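Local coordinates for cytochrome C-type biogenesis protein ccmF (Thermus thermophilus, PDB 6ZMQ) that is a membrane-bound cytochrome c heme lyase that binds heme b and probably takes part in heme attachment during cytochrome c maturation, at residues 266-278 with 290-302. Sequence-based numbering, arbitrary orientation.
Sequences IPWLLATAFLHTA and WNFAFVTLAFAAT. With HEM (protoporphyrin IX containing Fe), chain B.
Asn291 and Thr277 share two hydrogen bonds across a helical hairpin of two antiparallel, predicted transmembrane helices in the cytochrome c assembly family region. Asn291 ND2 donates to Thr277 O at 2.8 Å. The bond is fairly straight (162°) and lies near the amide plane, but it comes from above the carbonyl plane. Thr277 OG1 returns a bond to Asn291 OD1 at 2.9 Å, also from above that carbonyl's plane. OG1 sits between its own backbone N and carbonyl carbon (chi1 73°), which turns it to the amide and to the edge of the Phe294 ring. Phe294 receives the methyl of Ala273 over the centre of one face, a CH-pi contact of 4.1 Å from CB to the ring centroid. The Phe274 ring swings out beside Val295, its CG anti to the backbone N (chi1 167°). Val295 CB lies over one face, toward its rim, in a CH-pi contact, and the Asn291 amide stands almost perpendicular to the ring. Further along, Leu270 and Pro267 pack against the small side chains of 290-302. Leu270 CB meets Ala298 CB at 3.7 Å, and Leu270 CD1 reaches Ala301 CB. Pro267 CB lies 3.4 Å from Thr302 OG1. On another side of helix 266-284, His276 NE2 is an axial ligand of the heme iron, with His510 as the second protein ligand. Helix 224-247 packs on Ala271, Phe274 and Leu275, helix 362-384 on Leu269 and Thr277, and helix 325-345 on Phe292, Thr296 and Ala300.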
loop_
_atom_site.group_PDB
_atom_site.type_symbol
_atom_site.label_atom_id
_atom_site.label_comp_id
_atom_site.label_asym_id
_atom_site.label_seq_id
_atom_site.Cartn_x
_atom_site.Cartn_y
_atom_site.Cartn_z
ATOM N N ILE A 266 7.639 0.318 4.898
ATOM C CA ILE A 266 8.055 -0.880 5.649
ATOM C C ILE A 266 7.237 -2.148 5.354
ATOM O O ILE A 266 7.880 -3.173 5.074
ATOM C CB ILE A 266 8.123 -0.609 7.175
ATOM C CG1 ILE A 266 9.252 0.360 7.560
ATOM C CG2 ILE A 266 8.307 -1.883 8.013
ATOM C CD1 ILE A 266 8.805 1.641 8.219
ATOM N N PRO A 267 5.876 -2.178 5.370
ATOM C CA PRO A 267 5.192 -3.461 5.066
ATOM C C PRO A 267 5.353 -3.915 3.625
ATOM O O PRO A 267 5.621 -5.107 3.389
ATOM C CB PRO A 267 3.718 -3.165 5.381
ATOM C CG PRO A 267 3.718 -1.920 6.132
ATOM C CD PRO A 267 4.848 -1.151 5.609
ATOM N N TRP A 268 5.228 -2.973 2.671
ATOM C CA TRP A 268 5.386 -3.243 1.243
ATOM C C TRP A 268 6.746 -3.849 0.915
ATOM O O TRP A 268 6.849 -4.693 0.011
ATOM C CB TRP A 268 5.206 -1.952 0.432
ATOM C CG TRP A 268 5.423 -2.191 -1.045
ATOM C CD1 TRP A 268 4.499 -2.655 -1.925
ATOM C CD2 TRP A 268 6.646 -2.033 -1.796
ATOM N NE1 TRP A 268 5.057 -2.785 -3.167
ATOM C CE2 TRP A 268 6.371 -2.416 -3.117
ATOM C CE3 TRP A 268 7.947 -1.634 -1.468
ATOM C CZ2 TRP A 268 7.335 -2.388 -4.121
ATOM C CZ3 TRP A 268 8.902 -1.602 -2.471
ATOM C CH2 TRP A 268 8.589 -1.976 -3.779
ATOM N N LEU A 269 7.794 -3.415 1.618
ATOM C CA LEU A 269 9.117 -4.012 1.462
ATOM C C LEU A 269 9.114 -5.482 1.887
ATOM O O LEU A 269 9.543 -6.364 1.128
ATOM C CB LEU A 269 10.142 -3.206 2.265
ATOM C CG LEU A 269 10.611 -1.878 1.654
ATOM C CD1 LEU A 269 11.498 -1.098 2.631
ATOM C CD2 LEU A 269 11.306 -2.090 0.332
ATOM N N LEU A 270 8.571 -5.766 3.078
ATOM C CA LEU A 270 8.662 -7.112 3.643
ATOM C C LEU A 270 7.751 -8.074 2.897
ATOM O O LEU A 270 8.156 -9.200 2.571
ATOM C CB LEU A 270 8.325 -7.066 5.134
ATOM C CG LEU A 270 9.229 -6.143 5.953
ATOM C CD1 LEU A 270 8.560 -5.677 7.252
ATOM C CD2 LEU A 270 10.586 -6.786 6.213
ATOM N N ALA A 271 6.556 -7.594 2.525
ATOM C CA ALA A 271 5.651 -8.359 1.673
ATOM C C ALA A 271 6.218 -8.584 0.275
ATOM O O ALA A 271 5.784 -9.509 -0.415
ATOM C CB ALA A 271 4.289 -7.671 1.588
ATOM N N THR A 272 7.306 -7.923 -0.041
ATOM C CA THR A 272 7.981 -8.208 -1.316
ATOM C C THR A 272 9.024 -9.271 -1.048
ATOM O O THR A 272 9.106 -10.224 -1.787
ATOM C CB THR A 272 8.789 -7.020 -1.788
ATOM O OG1 THR A 272 7.731 -6.094 -1.881
ATOM C CG2 THR A 272 9.328 -7.218 -3.179
ATOM N N ALA A 273 9.774 -9.128 0.020
ATOM C CA ALA A 273 10.790 -10.142 0.320
ATOM C C ALA A 273 10.086 -11.464 0.560
ATOM O O ALA A 273 10.491 -12.494 0.068
ATOM C CB ALA A 273 11.521 -9.698 1.539
ATOM N N PHE A 274 8.984 -11.382 1.261
ATOM C CA PHE A 274 8.208 -12.591 1.575
ATOM C C PHE A 274 7.687 -13.216 0.296
ATOM O O PHE A 274 7.788 -14.373 0.164
ATOM C CB PHE A 274 7.078 -12.226 2.516
ATOM C CG PHE A 274 6.046 -13.290 2.654
ATOM C CD1 PHE A 274 6.404 -14.541 3.029
ATOM C CD2 PHE A 274 4.735 -13.024 2.384
ATOM C CE1 PHE A 274 5.439 -15.507 3.155
ATOM C CE2 PHE A 274 3.771 -13.990 2.507
ATOM C CZ PHE A 274 4.124 -15.235 2.897
ATOM N N LEU A 275 7.242 -12.426 -0.659
ATOM C CA LEU A 275 6.707 -12.970 -1.917
ATOM C C LEU A 275 7.776 -13.820 -2.615
ATOM O O LEU A 275 7.489 -14.914 -3.043
ATOM C CB LEU A 275 6.317 -11.749 -2.736
ATOM C CG LEU A 275 5.328 -11.990 -3.846
ATOM C CD1 LEU A 275 4.836 -10.692 -4.391
ATOM C CD2 LEU A 275 6.000 -12.747 -4.940
ATOM N N HIS A 276 8.976 -13.283 -2.718
ATOM C CA HIS A 276 10.106 -14.003 -3.326
ATOM C C HIS A 276 10.467 -15.246 -2.507
ATOM O O HIS A 276 10.736 -16.226 -3.125
ATOM C CB HIS A 276 11.268 -13.034 -3.568
ATOM C CG HIS A 276 11.054 -12.079 -4.690
ATOM N ND1 HIS A 276 9.936 -11.343 -4.815
ATOM C CD2 HIS A 276 11.822 -11.737 -5.721
ATOM C CE1 HIS A 276 10.019 -10.612 -5.884
ATOM N NE2 HIS A 276 11.143 -10.840 -6.463
ATOM N N THR A 277 10.510 -15.213 -1.175
ATOM C CA THR A 277 10.867 -16.416 -0.416
ATOM C C THR A 277 9.747 -17.449 -0.549
ATOM O O THR A 277 10.047 -18.620 -0.563
ATOM C CB THR A 277 11.554 -16.019 0.886
ATOM O OG1 THR A 277 10.570 -15.494 1.748
ATOM C CG2 THR A 277 12.530 -14.910 0.653
ATOM N N ALA A 278 8.491 -17.011 -0.594
ATOM C CA ALA A 278 7.375 -17.953 -0.723
ATOM C C ALA A 278 7.506 -18.603 -2.069
ATOM O O ALA A 278 7.421 -19.767 -2.120
ATOM C CB ALA A 278 6.067 -17.249 -0.610
ATOM N N TRP A 290 12.949 -18.319 6.753
ATOM C CA TRP A 290 12.809 -16.924 6.360
ATOM C C TRP A 290 11.398 -16.610 5.911
ATOM O O TRP A 290 10.966 -15.463 6.014
ATOM C CB TRP A 290 13.802 -16.588 5.250
ATOM C CG TRP A 290 15.205 -16.529 5.747
ATOM C CD1 TRP A 290 16.237 -17.320 5.340
ATOM C CD2 TRP A 290 15.749 -15.631 6.730
ATOM N NE1 TRP A 290 17.383 -16.989 6.018
ATOM C CE2 TRP A 290 17.110 -15.954 6.875
ATOM C CE3 TRP A 290 15.219 -14.585 7.501
ATOM C CZ2 TRP A 290 17.943 -15.279 7.761
ATOM C CZ3 TRP A 290 16.045 -13.921 8.377
ATOM C CH2 TRP A 290 17.393 -14.264 8.497
ATOM N N ASN A 291 10.662 -17.622 5.446
ATOM C CA ASN A 291 9.285 -17.397 5.045
ATOM C C ASN A 291 8.388 -17.164 6.238
ATOM O O ASN A 291 7.566 -16.242 6.200
ATOM C CB ASN A 291 8.758 -18.575 4.251
ATOM C CG ASN A 291 8.816 -18.321 2.803
ATOM O OD1 ASN A 291 8.342 -17.291 2.357
ATOM N ND2 ASN A 291 9.397 -19.247 2.043
ATOM N N PHE A 292 8.565 -17.969 7.298
ATOM C CA PHE A 292 7.857 -17.769 8.561
ATOM C C PHE A 292 8.190 -16.403 9.157
ATOM O O PHE A 292 7.279 -15.650 9.556
ATOM C CB PHE A 292 8.236 -18.879 9.551
ATOM C CG PHE A 292 7.614 -20.223 9.262
ATOM C CD1 PHE A 292 6.287 -20.326 8.861
ATOM C CD2 PHE A 292 8.346 -21.392 9.449
ATOM C CE1 PHE A 292 5.707 -21.568 8.614
ATOM C CE2 PHE A 292 7.787 -22.632 9.167
ATOM C CZ PHE A 292 6.456 -22.719 8.757
ATOM N N ALA A 293 9.492 -16.049 9.153
ATOM C CA ALA A 293 9.946 -14.741 9.632
ATOM C C ALA A 293 9.334 -13.596 8.827
ATOM O O ALA A 293 8.811 -12.631 9.401
ATOM C CB ALA A 293 11.474 -14.670 9.579
ATOM N N PHE A 294 9.334 -13.718 7.495
ATOM C CA PHE A 294 8.885 -12.625 6.648
ATOM C C PHE A 294 7.373 -12.456 6.687
ATOM O O PHE A 294 6.891 -11.323 6.634
ATOM C CB PHE A 294 9.367 -12.817 5.212
ATOM C CG PHE A 294 10.807 -12.442 5.001
ATOM C CD1 PHE A 294 11.390 -11.446 5.768
ATOM C CD2 PHE A 294 11.571 -13.062 4.019
ATOM C CE1 PHE A 294 12.719 -11.093 5.586
ATOM C CE2 PHE A 294 12.904 -12.712 3.825
ATOM C CZ PHE A 294 13.476 -11.726 4.613
ATOM N N VAL A 295 6.605 -13.547 6.789
ATOM C CA VAL A 295 5.152 -13.378 6.834
ATOM C C VAL A 295 4.716 -12.829 8.194
ATOM O O VAL A 295 3.790 -12.008 8.262
ATOM C CB VAL A 295 4.406 -14.677 6.455
ATOM C CG1 VAL A 295 4.626 -15.781 7.440
ATOM C CG2 VAL A 295 2.899 -14.414 6.224
ATOM N N THR A 296 5.439 -13.177 9.281
ATOM C CA THR A 296 5.109 -12.588 10.581
ATOM C C THR A 296 5.443 -11.097 10.619
ATOM O O THR A 296 4.596 -10.274 11.004
ATOM C CB THR A 296 5.837 -13.336 11.705
ATOM O OG1 THR A 296 5.519 -14.734 11.653
ATOM C CG2 THR A 296 5.454 -12.770 13.062
ATOM N N LEU A 297 6.636 -10.737 10.131
ATOM C CA LEU A 297 7.091 -9.351 10.150
ATOM C C LEU A 297 6.277 -8.486 9.195
ATOM O O LEU A 297 5.876 -7.375 9.551
ATOM C CB LEU A 297 8.577 -9.294 9.800
ATOM C CG LEU A 297 9.517 -9.741 10.921
ATOM C CD1 LEU A 297 10.948 -9.909 10.404
ATOM C CD2 LEU A 297 9.478 -8.813 12.113
ATOM N N ALA A 298 6.021 -8.990 7.979
ATOM C CA ALA A 298 5.197 -8.300 6.989
ATOM C C ALA A 298 3.763 -8.105 7.458
ATOM O O ALA A 298 3.182 -7.036 7.240
ATOM C CB ALA A 298 5.211 -9.079 5.671
ATOM N N PHE A 299 3.187 -9.110 8.136
ATOM C CA PHE A 299 1.807 -9.013 8.597
ATOM C C PHE A 299 1.650 -7.988 9.715
ATOM O O PHE A 299 0.726 -7.162 9.687
ATOM C CB PHE A 299 1.328 -10.387 9.055
ATOM C CG PHE A 299 0.068 -10.345 9.859
ATOM C CD1 PHE A 299 -1.136 -10.073 9.239
ATOM C CD2 PHE A 299 0.083 -10.564 11.242
ATOM C CE1 PHE A 299 -2.302 -10.022 9.970
ATOM C CE2 PHE A 299 -1.093 -10.502 11.970
ATOM C CZ PHE A 299 -2.280 -10.228 11.328
ATOM N N ALA A 300 2.510 -8.054 10.739
ATOM C CA ALA A 300 2.414 -7.072 11.822
ATOM C C ALA A 300 2.834 -5.672 11.364
ATOM O O ALA A 300 2.319 -4.659 11.880
ATOM C CB ALA A 300 3.254 -7.518 13.011
ATOM N N ALA A 301 3.742 -5.601 10.381
ATOM C CA ALA A 301 4.073 -4.340 9.733
ATOM C C ALA A 301 2.864 -3.750 9.030
ATOM O O ALA A 301 2.607 -2.546 9.137
ATOM C CB ALA A 301 5.215 -4.561 8.745
ATOM N N THR A 302 2.107 -4.591 8.307
ATOM C CA THR A 302 0.903 -4.130 7.623
ATOM C C THR A 302 -0.177 -3.712 8.612
ATOM O O THR A 302 -0.950 -2.798 8.311
ATOM C CB THR A 302 0.364 -5.207 6.675
ATOM O OG1 THR A 302 1.401 -5.636 5.792
ATOM C CG2 THR A 302 -0.753 -4.629 5.820
HETATM C CHA HEM B . 8.390 -12.980 -9.465
HETATM C CHB HEM B . 13.225 -12.383 -8.944
HETATM C CHC HEM B . 12.459 -7.881 -7.130
HETATM C CHD HEM B . 7.713 -8.396 -8.130
HETATM C C1A HEM B . 9.764 -13.163 -9.456
HETATM C C2A HEM B . 10.386 -14.381 -9.847
HETATM C C3A HEM B . 11.732 -14.222 -9.702
HETATM C C4A HEM B . 11.973 -12.922 -9.221
HETATM C CMA HEM B . 12.793 -15.244 -9.996
HETATM C CAA HEM B . 9.692 -15.639 -10.345
HETATM C CBA HEM B . 9.281 -15.518 -11.824
HETATM C CGA HEM B . 10.485 -15.378 -12.721
HETATM O O1A HEM B . 10.625 -14.347 -13.417
HETATM O O2A HEM B . 11.339 -16.293 -12.765
HETATM C C1B HEM B . 13.392 -11.101 -8.380
HETATM C C2B HEM B . 14.634 -10.622 -7.900
HETATM C C3B HEM B . 14.440 -9.375 -7.392
HETATM C C4B HEM B . 13.013 -9.089 -7.542
HETATM C CMB HEM B . 15.944 -11.344 -7.949
HETATM C CAB HEM B . 15.428 -8.479 -6.780
HETATM C CBB HEM B . 15.462 -8.521 -5.292
HETATM C C1C HEM B . 11.122 -7.611 -7.324
HETATM C C2C HEM B . 10.530 -6.353 -7.201
HETATM C C3C HEM B . 9.198 -6.527 -7.489
HETATM C C4C HEM B . 8.964 -7.887 -7.800
HETATM C CMC HEM B . 11.176 -5.046 -6.819
HETATM C CAC HEM B . 8.197 -5.475 -7.468
HETATM C CBC HEM B . 7.794 -4.821 -8.735
HETATM C C1D HEM B . 7.454 -9.717 -8.527
HETATM C C2D HEM B . 6.121 -10.284 -8.763
HETATM C C3D HEM B . 6.296 -11.571 -9.139
HETATM C C4D HEM B . 7.762 -11.779 -9.139
HETATM C CMD HEM B . 4.808 -9.567 -8.609
HETATM C CAD HEM B . 5.216 -12.583 -9.491
HETATM C CBD HEM B . 5.059 -13.569 -8.327
HETATM C CGD HEM B . 3.921 -14.550 -8.482
HETATM O O1D HEM B . 4.134 -15.748 -8.781
HETATM O O2D HEM B . 2.751 -14.173 -8.288
HETATM N NA HEM B . 10.765 -12.297 -9.060
HETATM N NB HEM B . 12.458 -10.161 -8.128
HETATM N NC HEM B . 10.176 -8.517 -7.718
HETATM N ND HEM B . 8.361 -10.643 -8.772
HETATM FE FE HEM B . 10.431 -10.363 -8.571
#